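Local coordinates for adenosylmethionine-8-amino-7-oxononanoate aminotransferase (Methanocaldococcus jannaschii, PDB 6ZHK) that transfers amino groups with pyridoxal 5'-phosphate as a thermostable class-III transaminase, named for the biotin-pathway step that yields 7,8-diaminononanoate and active as a D-amino acid transaminase, at the interface of chains A and B. Sequence-based numbering; all coordinates share one arbitrary frame. Chains: chain A/B, Adenosylmethionine-8-amino-7-oxononanoate aminotransferase.

Contact 1: the interface of chains A and B. Residues chain A 323-327, 331-333; chain B 22, 25-29, 411.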
loop_
_atom_site.group_PDB
_atom_site.type_symbol
_atom_site.label_atom_id
_atom_site.label_comp_id
_atom_site.label_asym_id
_atom_site.label_seq_id
_atom_site.Cartn_x
_atom_site.Cartn_y
_atom_site.Cartn_z
ATOM N N PHE A 323 -23.143 1.276 5.285
ATOM C CA PHE A 323 -22.579 2.393 4.524
ATOM C C PHE A 323 -23.436 2.756 3.304
ATOM O O PHE A 323 -23.057 3.615 2.484
ATOM C CB PHE A 323 -21.169 2.051 4.031
ATOM C CG PHE A 323 -20.187 1.811 5.146
ATOM C CD1 PHE A 323 -20.195 0.628 5.867
ATOM C CD2 PHE A 323 -19.242 2.784 5.456
ATOM C CE1 PHE A 323 -19.248 0.436 6.875
ATOM C CE2 PHE A 323 -18.314 2.611 6.493
ATOM C CZ PHE A 323 -18.313 1.433 7.222
ATOM N N LEU A 324 -24.616 2.143 3.215
ATOM C CA LEU A 324 -25.577 2.448 2.146
ATOM C C LEU A 324 -26.434 3.642 2.549
ATOM O O LEU A 324 -26.922 3.705 3.694
ATOM C CB LEU A 324 -26.477 1.209 1.956
ATOM C CG LEU A 324 -25.752 -0.014 1.434
ATOM C CD1 LEU A 324 -26.687 -1.247 1.365
ATOM C CD2 LEU A 324 -25.141 0.258 0.070
ATOM N N GLY A 325 -26.734 4.478 1.551
ATOM C CA GLY A 325 -27.613 5.628 1.716
ATOM C C GLY A 325 -27.590 6.528 0.479
ATOM O O GLY A 325 -26.996 6.181 -0.530
ATOM N N GLU A 326 -28.199 7.714 0.570
ATOM C CA GLU A 326 -28.190 8.622 -0.558
ATOM C C GLU A 326 -26.837 9.321 -0.560
ATOM O O GLU A 326 -26.232 9.482 0.497
ATOM C CB GLU A 326 -29.317 9.626 -0.350
ATOM C CG GLU A 326 -30.632 8.989 -0.753
ATOM C CD GLU A 326 -31.688 10.058 -0.945
ATOM O OE1 GLU A 326 -31.522 10.947 -1.846
ATOM O OE2 GLU A 326 -32.653 10.035 -0.161
ATOM N N PHE A 327 -26.382 9.748 -1.730
ATOM C CA PHE A 327 -25.068 10.353 -1.813
ATOM C C PHE A 327 -24.889 11.449 -0.761
ATOM O O PHE A 327 -23.830 11.527 -0.108
ATOM C CB PHE A 327 -24.829 10.952 -3.193
ATOM C CG PHE A 327 -23.439 11.513 -3.386
ATOM C CD1 PHE A 327 -22.393 10.676 -3.767
ATOM C CD2 PHE A 327 -23.191 12.879 -3.212
ATOM C CE1 PHE A 327 -21.117 11.193 -3.957
ATOM C CE2 PHE A 327 -21.932 13.405 -3.431
ATOM C CZ PHE A 327 -20.880 12.550 -3.757
ATOM N N LYS A 331 -22.447 8.766 3.811
ATOM C CA LYS A 331 -22.227 7.563 4.598
ATOM C C LYS A 331 -21.226 6.589 3.943
ATOM O O LYS A 331 -20.929 5.569 4.537
ATOM C CB LYS A 331 -23.525 6.774 4.736
ATOM C CG LYS A 331 -24.559 7.516 5.565
ATOM C CD LYS A 331 -25.896 6.851 5.525
ATOM C CE LYS A 331 -25.871 5.545 6.273
ATOM N NZ LYS A 331 -27.130 4.785 6.073
ATOM N N GLN A 332 -20.796 6.874 2.725
ATOM C CA GLN A 332 -19.913 5.960 1.987
ATOM C C GLN A 332 -18.544 5.942 2.659
ATOM O O GLN A 332 -18.187 6.883 3.378
ATOM C CB GLN A 332 -19.800 6.328 0.504
ATOM C CG GLN A 332 -19.111 7.687 0.170
ATOM C CD GLN A 332 -20.159 8.770 -0.006
ATOM O OE1 GLN A 332 -21.003 8.992 0.867
ATOM N NE2 GLN A 332 -20.106 9.468 -1.140
ATOM N N LEU A 333 -17.809 4.843 2.416
ATOM C CA LEU A 333 -16.470 4.713 2.988
ATOM C C LEU A 333 -15.536 5.497 2.066
ATOM O O LEU A 333 -15.310 5.123 0.890
ATOM C CB LEU A 333 -16.117 3.239 2.959
ATOM C CG LEU A 333 -14.706 2.960 3.516
ATOM C CD1 LEU A 333 -14.624 3.360 4.960
ATOM C CD2 LEU A 333 -14.378 1.461 3.429
ATOM N N TRP B 22 -17.077 -4.034 -3.069
ATOM C CA TRP B 22 -17.241 -2.773 -2.375
ATOM C C TRP B 22 -16.233 -1.782 -2.973
ATOM O O TRP B 22 -15.022 -1.891 -2.744
ATOM C CB TRP B 22 -16.975 -3.021 -0.881
ATOM C CG TRP B 22 -17.339 -1.910 0.058
ATOM C CD1 TRP B 22 -17.447 -0.572 -0.223
ATOM C CD2 TRP B 22 -17.530 -2.025 1.474
ATOM N NE1 TRP B 22 -17.749 0.116 0.931
ATOM C CE2 TRP B 22 -17.817 -0.741 1.981
ATOM C CE3 TRP B 22 -17.499 -3.098 2.378
ATOM C CZ2 TRP B 22 -18.037 -0.479 3.347
ATOM C CZ3 TRP B 22 -17.773 -2.864 3.707
ATOM C CH2 TRP B 22 -18.056 -1.574 4.193
ATOM N N TYR B 25 -14.372 4.873 -2.573
ATOM C CA TYR B 25 -14.891 6.235 -2.699
ATOM C C TYR B 25 -16.235 6.228 -3.429
ATOM O O TYR B 25 -16.420 6.992 -4.344
ATOM C CB TYR B 25 -13.889 7.177 -3.391
ATOM C CG TYR B 25 -12.946 7.837 -2.404
ATOM C CD1 TYR B 25 -13.303 9.013 -1.763
ATOM C CD2 TYR B 25 -11.688 7.287 -2.144
ATOM C CE1 TYR B 25 -12.458 9.634 -0.846
ATOM C CE2 TYR B 25 -10.834 7.906 -1.234
ATOM C CZ TYR B 25 -11.214 9.080 -0.607
ATOM O OH TYR B 25 -10.413 9.638 0.340
ATOM N N THR B 26 -17.154 5.313 -3.066
ATOM C CA THR B 26 -18.352 5.173 -3.870
ATOM C C THR B 26 -19.542 4.846 -2.962
ATOM O O THR B 26 -19.492 3.898 -2.170
ATOM C CB THR B 26 -18.193 4.026 -4.891
ATOM O OG1 THR B 26 -17.192 4.243 -5.889
ATOM C CG2 THR B 26 -19.494 3.598 -5.567
ATOM N N GLN B 27 -20.642 5.596 -3.126
ATOM C CA GLN B 27 -21.852 5.243 -2.403
ATOM C C GLN B 27 -22.489 4.085 -3.168
ATOM O O GLN B 27 -23.103 4.286 -4.228
ATOM C CB GLN B 27 -22.751 6.498 -2.291
ATOM C CG GLN B 27 -24.146 6.190 -1.727
ATOM C CD GLN B 27 -24.137 5.234 -0.554
ATOM O OE1 GLN B 27 -24.533 4.088 -0.689
ATOM N NE2 GLN B 27 -23.706 5.687 0.618
ATOM N N MET B 28 -22.429 2.890 -2.575
ATOM C CA MET B 28 -22.753 1.659 -3.279
ATOM C C MET B 28 -24.260 1.573 -3.576
ATOM O O MET B 28 -24.672 0.880 -4.512
ATOM C CB MET B 28 -22.326 0.461 -2.422
ATOM C CG MET B 28 -20.768 0.227 -2.510
ATOM S SD MET B 28 -20.056 0.197 -4.205
ATOM C CE MET B 28 -20.928 -1.191 -4.959
ATOM N N LYS B 29 -25.064 2.263 -2.772
ATOM C CA LYS B 29 -26.492 2.268 -3.040
ATOM C C LYS B 29 -26.741 2.897 -4.409
ATOM O O LYS B 29 -27.514 2.372 -5.178
ATOM C CB LYS B 29 -27.278 2.940 -1.908
ATOM C CG LYS B 29 -28.774 3.100 -2.213
ATOM C CD LYS B 29 -29.143 4.506 -2.715
ATOM C CE LYS B 29 -30.642 4.755 -2.823
ATOM N NZ LYS B 29 -31.389 3.807 -1.947
ATOM N N TYR B 411 -23.901 19.552 -1.518
ATOM C CA TYR B 411 -23.150 18.362 -1.848
ATOM C C TYR B 411 -24.066 17.347 -2.549
ATOM O O TYR B 411 -23.651 16.703 -3.503
ATOM C CB TYR B 411 -22.549 17.820 -0.557
ATOM C CG TYR B 411 -21.719 16.578 -0.711
ATOM C CD1 TYR B 411 -20.506 16.634 -1.389
ATOM C CD2 TYR B 411 -22.115 15.368 -0.129
ATOM C CE1 TYR B 411 -19.700 15.505 -1.496
ATOM C CE2 TYR B 411 -21.319 14.231 -0.240
ATOM C CZ TYR B 411 -20.113 14.308 -0.920
ATOM O OH TYR B 411 -19.324 13.201 -1.033
HETATM O O HOH W 1 -18.916 2.926 0.628
HETATM O O HOH W 2 -16.557 3.414 -0.970
HETATM O O HOH W 3 -21.608 2.395 0.308
#

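Contact 2: the interface of chains A and B. Residues chain A 90-94, 117, 335, 340; chain B 23-26, 31, 429, 431.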
loop_
_atom_site.group_PDB
_atom_site.type_symbol
_atom_site.label_atom_id
_atom_site.label_comp_id
_atom_site.label_asym_id
_atom_site.label_seq_id
_atom_site.Cartn_x
_atom_site.Cartn_y
_atom_site.Cartn_z
ATOM N N LEU A 90 -11.309 1.587 -10.231
ATOM C CA LEU A 90 -12.542 1.126 -9.581
ATOM C C LEU A 90 -13.273 2.265 -8.847
ATOM O O LEU A 90 -14.279 2.013 -8.197
ATOM C CB LEU A 90 -12.205 -0.014 -8.610
ATOM C CG LEU A 90 -12.422 -1.421 -9.177
ATOM C CD1 LEU A 90 -11.519 -1.731 -10.314
ATOM C CD2 LEU A 90 -12.249 -2.491 -8.092
ATOM N N LEU A 91 -12.758 3.515 -8.891
ATOM C CA LEU A 91 -13.487 4.597 -8.241
ATOM C C LEU A 91 -14.639 4.977 -9.184
ATOM O O LEU A 91 -14.424 5.681 -10.188
ATOM C CB LEU A 91 -12.549 5.796 -7.994
ATOM C CG LEU A 91 -11.631 5.751 -6.751
ATOM C CD1 LEU A 91 -10.455 4.811 -6.993
ATOM C CD2 LEU A 91 -11.137 7.166 -6.445
ATOM N N GLY A 92 -15.828 4.431 -8.918
ATOM C CA GLY A 92 -17.028 4.764 -9.678
ATOM C C GLY A 92 -17.061 4.087 -11.060
ATOM O O GLY A 92 -17.954 4.374 -11.845
ATOM N N CYS A 93 -16.100 3.218 -11.351
ATOM C CA CYS A 93 -16.075 2.379 -12.546
ATOM C C CYS A 93 -15.753 0.948 -12.120
ATOM O O CYS A 93 -15.323 0.751 -10.987
ATOM C CB CYS A 93 -15.004 2.770 -13.564
ATOM S SG CYS A 93 -15.155 4.497 -14.119
ATOM N N GLY A 94 -15.827 0.012 -13.072
ATOM C CA GLY A 94 -15.348 -1.326 -12.827
ATOM C C GLY A 94 -14.359 -1.799 -13.892
ATOM O O GLY A 94 -14.129 -1.107 -14.916
ATOM N N PHE A 117 -13.239 -5.605 -0.696
ATOM C CA PHE A 117 -12.690 -4.276 -0.901
ATOM C C PHE A 117 -11.196 -4.481 -1.143
ATOM O O PHE A 117 -10.481 -4.961 -0.255
ATOM C CB PHE A 117 -12.897 -3.437 0.384
ATOM C CG PHE A 117 -12.647 -1.975 0.155
ATOM C CD1 PHE A 117 -11.358 -1.488 -0.035
ATOM C CD2 PHE A 117 -13.723 -1.111 0.077
ATOM C CE1 PHE A 117 -11.149 -0.139 -0.351
ATOM C CE2 PHE A 117 -13.523 0.241 -0.196
ATOM C CZ PHE A 117 -12.250 0.704 -0.458
ATOM N N HIS A 335 -12.542 5.823 1.118
ATOM C CA HIS A 335 -11.226 5.192 1.169
ATOM C C HIS A 335 -11.031 4.577 -0.213
ATOM O O HIS A 335 -11.976 4.114 -0.849
ATOM C CB HIS A 335 -11.223 4.042 2.199
ATOM C CG HIS A 335 -9.850 3.573 2.488
ATOM N ND1 HIS A 335 -9.187 3.947 3.621
ATOM C CD2 HIS A 335 -8.986 2.816 1.771
ATOM C CE1 HIS A 335 -7.982 3.400 3.622
ATOM N NE2 HIS A 335 -7.859 2.719 2.509
ATOM N N THR A 340 -6.487 0.743 -6.691
ATOM C CA THR A 340 -7.439 -0.277 -6.155
ATOM C C THR A 340 -7.980 -1.135 -7.324
ATOM O O THR A 340 -8.493 -0.615 -8.332
ATOM C CB THR A 340 -8.654 0.457 -5.525
ATOM O OG1 THR A 340 -8.150 1.215 -4.405
ATOM C CG2 THR A 340 -9.714 -0.502 -4.987
ATOM N N HIS B 23 -16.747 -0.869 -3.787
ATOM C CA HIS B 23 -15.866 0.009 -4.549
ATOM C C HIS B 23 -15.299 1.106 -3.671
ATOM O O HIS B 23 -15.930 1.561 -2.715
ATOM C CB HIS B 23 -16.667 0.629 -5.707
ATOM C CG HIS B 23 -16.745 -0.332 -6.870
ATOM N ND1 HIS B 23 -16.108 -0.082 -8.073
ATOM C CD2 HIS B 23 -17.491 -1.451 -7.052
ATOM C CE1 HIS B 23 -16.395 -1.047 -8.960
ATOM N NE2 HIS B 23 -17.229 -1.928 -8.333
ATOM N N PRO B 24 -14.081 1.579 -4.009
ATOM C CA PRO B 24 -13.475 2.702 -3.309
ATOM C C PRO B 24 -14.239 4.006 -3.611
ATOM O O PRO B 24 -14.734 4.186 -4.741
ATOM C CB PRO B 24 -12.020 2.621 -3.908
ATOM C CG PRO B 24 -12.218 2.154 -5.353
ATOM C CD PRO B 24 -13.231 1.041 -5.117
ATOM N N TYR B 25 -14.372 4.873 -2.573
ATOM C CA TYR B 25 -14.891 6.235 -2.699
ATOM C C TYR B 25 -16.235 6.228 -3.429
ATOM O O TYR B 25 -16.420 6.992 -4.344
ATOM C CB TYR B 25 -13.889 7.177 -3.391
ATOM C CG TYR B 25 -12.946 7.837 -2.404
ATOM C CD1 TYR B 25 -13.303 9.013 -1.763
ATOM C CD2 TYR B 25 -11.688 7.287 -2.144
ATOM C CE1 TYR B 25 -12.458 9.634 -0.846
ATOM C CE2 TYR B 25 -10.834 7.906 -1.234
ATOM C CZ TYR B 25 -11.214 9.080 -0.607
ATOM O OH TYR B 25 -10.413 9.638 0.340
ATOM N N THR B 26 -17.154 5.313 -3.066
ATOM C CA THR B 26 -18.352 5.173 -3.870
ATOM C C THR B 26 -19.542 4.846 -2.962
ATOM O O THR B 26 -19.492 3.898 -2.170
ATOM C CB THR B 26 -18.193 4.026 -4.891
ATOM O OG1 THR B 26 -17.192 4.243 -5.889
ATOM C CG2 THR B 26 -19.494 3.598 -5.567
ATOM N N TYR B 31 -24.371 3.372 -6.839
ATOM C CA TYR B 31 -23.631 2.672 -7.874
ATOM C C TYR B 31 -24.474 1.480 -8.325
ATOM O O TYR B 31 -24.519 1.151 -9.513
ATOM C CB TYR B 31 -22.271 2.229 -7.278
ATOM C CG TYR B 31 -21.338 1.566 -8.264
ATOM C CD1 TYR B 31 -20.468 2.319 -9.033
ATOM C CD2 TYR B 31 -21.284 0.181 -8.395
ATOM C CE1 TYR B 31 -19.581 1.715 -9.920
ATOM C CE2 TYR B 31 -20.424 -0.431 -9.305
ATOM C CZ TYR B 31 -19.563 0.343 -10.069
ATOM O OH TYR B 31 -18.752 -0.246 -11.013
ATOM N N TYR B 429 -14.466 10.402 -20.351
ATOM C CA TYR B 429 -14.552 9.961 -18.958
ATOM C C TYR B 429 -13.925 11.050 -18.100
ATOM O O TYR B 429 -12.750 11.352 -18.284
ATOM C CB TYR B 429 -13.751 8.672 -18.699
ATOM C CG TYR B 429 -13.690 8.310 -17.222
ATOM C CD1 TYR B 429 -14.842 8.251 -16.451
ATOM C CD2 TYR B 429 -12.470 8.091 -16.587
ATOM C CE1 TYR B 429 -14.800 7.955 -15.086
ATOM C CE2 TYR B 429 -12.405 7.744 -15.235
ATOM C CZ TYR B 429 -13.579 7.685 -14.491
ATOM O OH TYR B 429 -13.605 7.436 -13.148
ATOM N N ARG B 431 -13.980 12.230 -13.877
ATOM C CA ARG B 431 -14.483 12.073 -12.506
ATOM C C ARG B 431 -14.337 13.419 -11.775
ATOM O O ARG B 431 -13.234 13.901 -11.581
ATOM C CB ARG B 431 -13.706 10.993 -11.714
ATOM C CG ARG B 431 -14.303 10.772 -10.325
ATOM C CD ARG B 431 -13.547 9.702 -9.562
ATOM N NE ARG B 431 -13.926 9.629 -8.162
ATOM C CZ ARG B 431 -14.897 8.827 -7.684
ATOM N NH1 ARG B 431 -15.621 8.075 -8.514
ATOM N NH2 ARG B 431 -15.143 8.773 -6.375
#

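Contact 1: the interface of chains A and B
The backbone of A:Gly325 is almost fully stretched in the loop that leads into the 3-10 helix 327-329, whereas chain B runs through a left-handed turn at B:Tyr25 before entering helix 28-33. The primary amide of B:Gln27 joins the two. Its CG lies anti to the backbone N (chi1 171°) and the chain then bends at chi2 (43°), turning the amide toward the loop of chain A. There B:Gln27 NE2 donates to A:Phe323 O at 2.9 Å, in the carbonyl plane. B:Gln27 OE1 accepts twice: B:Lys29 N, in the first turn of helix 28-33, meets a lone pair at 2.8 Å, while A:Gly325 N approaches from above the carbonyl plane at 3.2 Å. Glutamine suits this place because one end donates and the other accepts; here it also caps the helix, whose N-terminal end may polarise the amide. A:Leu324 CD2 shields the same turn, against B:Met28 CB and B:Lys29 N. Nearby, the six-membered ring of B:Trp22 stands edge-on over the face of A:Phe323, B:Trp22 CH2 3.5 Å from A:Phe323 CD1, with the planes 62° apart. The indole B:Trp22 NE1 shares water 1 at 3.1 Å, and A:Leu333 N meets that water at 2.8 Å. Water 1 also touches B:Thr26 O and continues to water 3, which reaches A:Phe323 O and lies 3.0 Å from B:Met28 N, so the waters link backbone groups of the two chains. At the far end A:Phe327 stacks, offset, on B:Tyr411, A:Phe327 CE2 lying 3.4 Å from B:Tyr411 CE2. Together they fasten the N-terminal segment of chain B, and the 3-10 helix 411-413, to chain A, and so help hold the homodimer.

Contact 2: the interface of chains A and B
The tight part centres on B:Pro24, whose compact ring is wedged among apolar groups of chain A. A:Leu91 CD1 reaches B:Pro24 CG at 3.6 Å, A:Thr340 CG2 comes tip to tip with the same atom, and A:Phe117 CZ presses on its CA. Proline, with no backbone N-H to satisfy, fits such a greasy place well. Beside it, B:His23 has CG anti to its carbonyl carbon (chi1 -82°), which brings ND1 to A:Leu90 O. The bond from B:His23 ND1 to A:Leu90 O is 2.8 Å long and nearly straight (166° at H), in the ring plane and on a carbonyl lone pair. B:Tyr31 CZ lies over one imidazole face and helps fix the ring's rotation, so that its edge points at A:Leu90 O. The face of B:Tyr25 rests on the backbone of A:His335, while its own N makes a weak bond to A:His335 O. The extended B:Arg431 has A:Leu91 CB over the centre of its guanidinium, 3.8 Å from B:Arg431 CZ, and B:Arg431 NH2 donates to B:Tyr25 O at 3.0 Å. B:Thr26 OG1 donates within its own chain to B:Pro24 O at 2.7 Å, with a weak bond from A:Gly92 N. The looser side is at the thiol of A:Cys93, where SG rests 3.5 Å from B:Tyr429 OH; the backbone of A:Cys93 is packed against B:His23 and B:Tyr31. Since B:Tyr25 and B:Arg431 are probable substrate-binding residues, this packing would let chain A help shape the active site of chain B.

Contact 1 and contact 2 are neighbours, their C-alpha centres about 11 Å apart, and they share B:Tyr25 and B:Thr26. Both draw on one N-terminal stretch of chain B that runs into helix 28-33, and both meet the segment of chain A around A:Leu333 and A:His335. Contact 1 extends on toward A:Phe327, contact 2 toward the loop at A:Leu91. One chain B segment is thus gripped at successive points by different loops of chain A. Because the homodimer is two-fold symmetric, the pair recurs with the chains exchanged, so that dimer assembly and the ordering of probable substrate-site residues are likely coupled in both subunits.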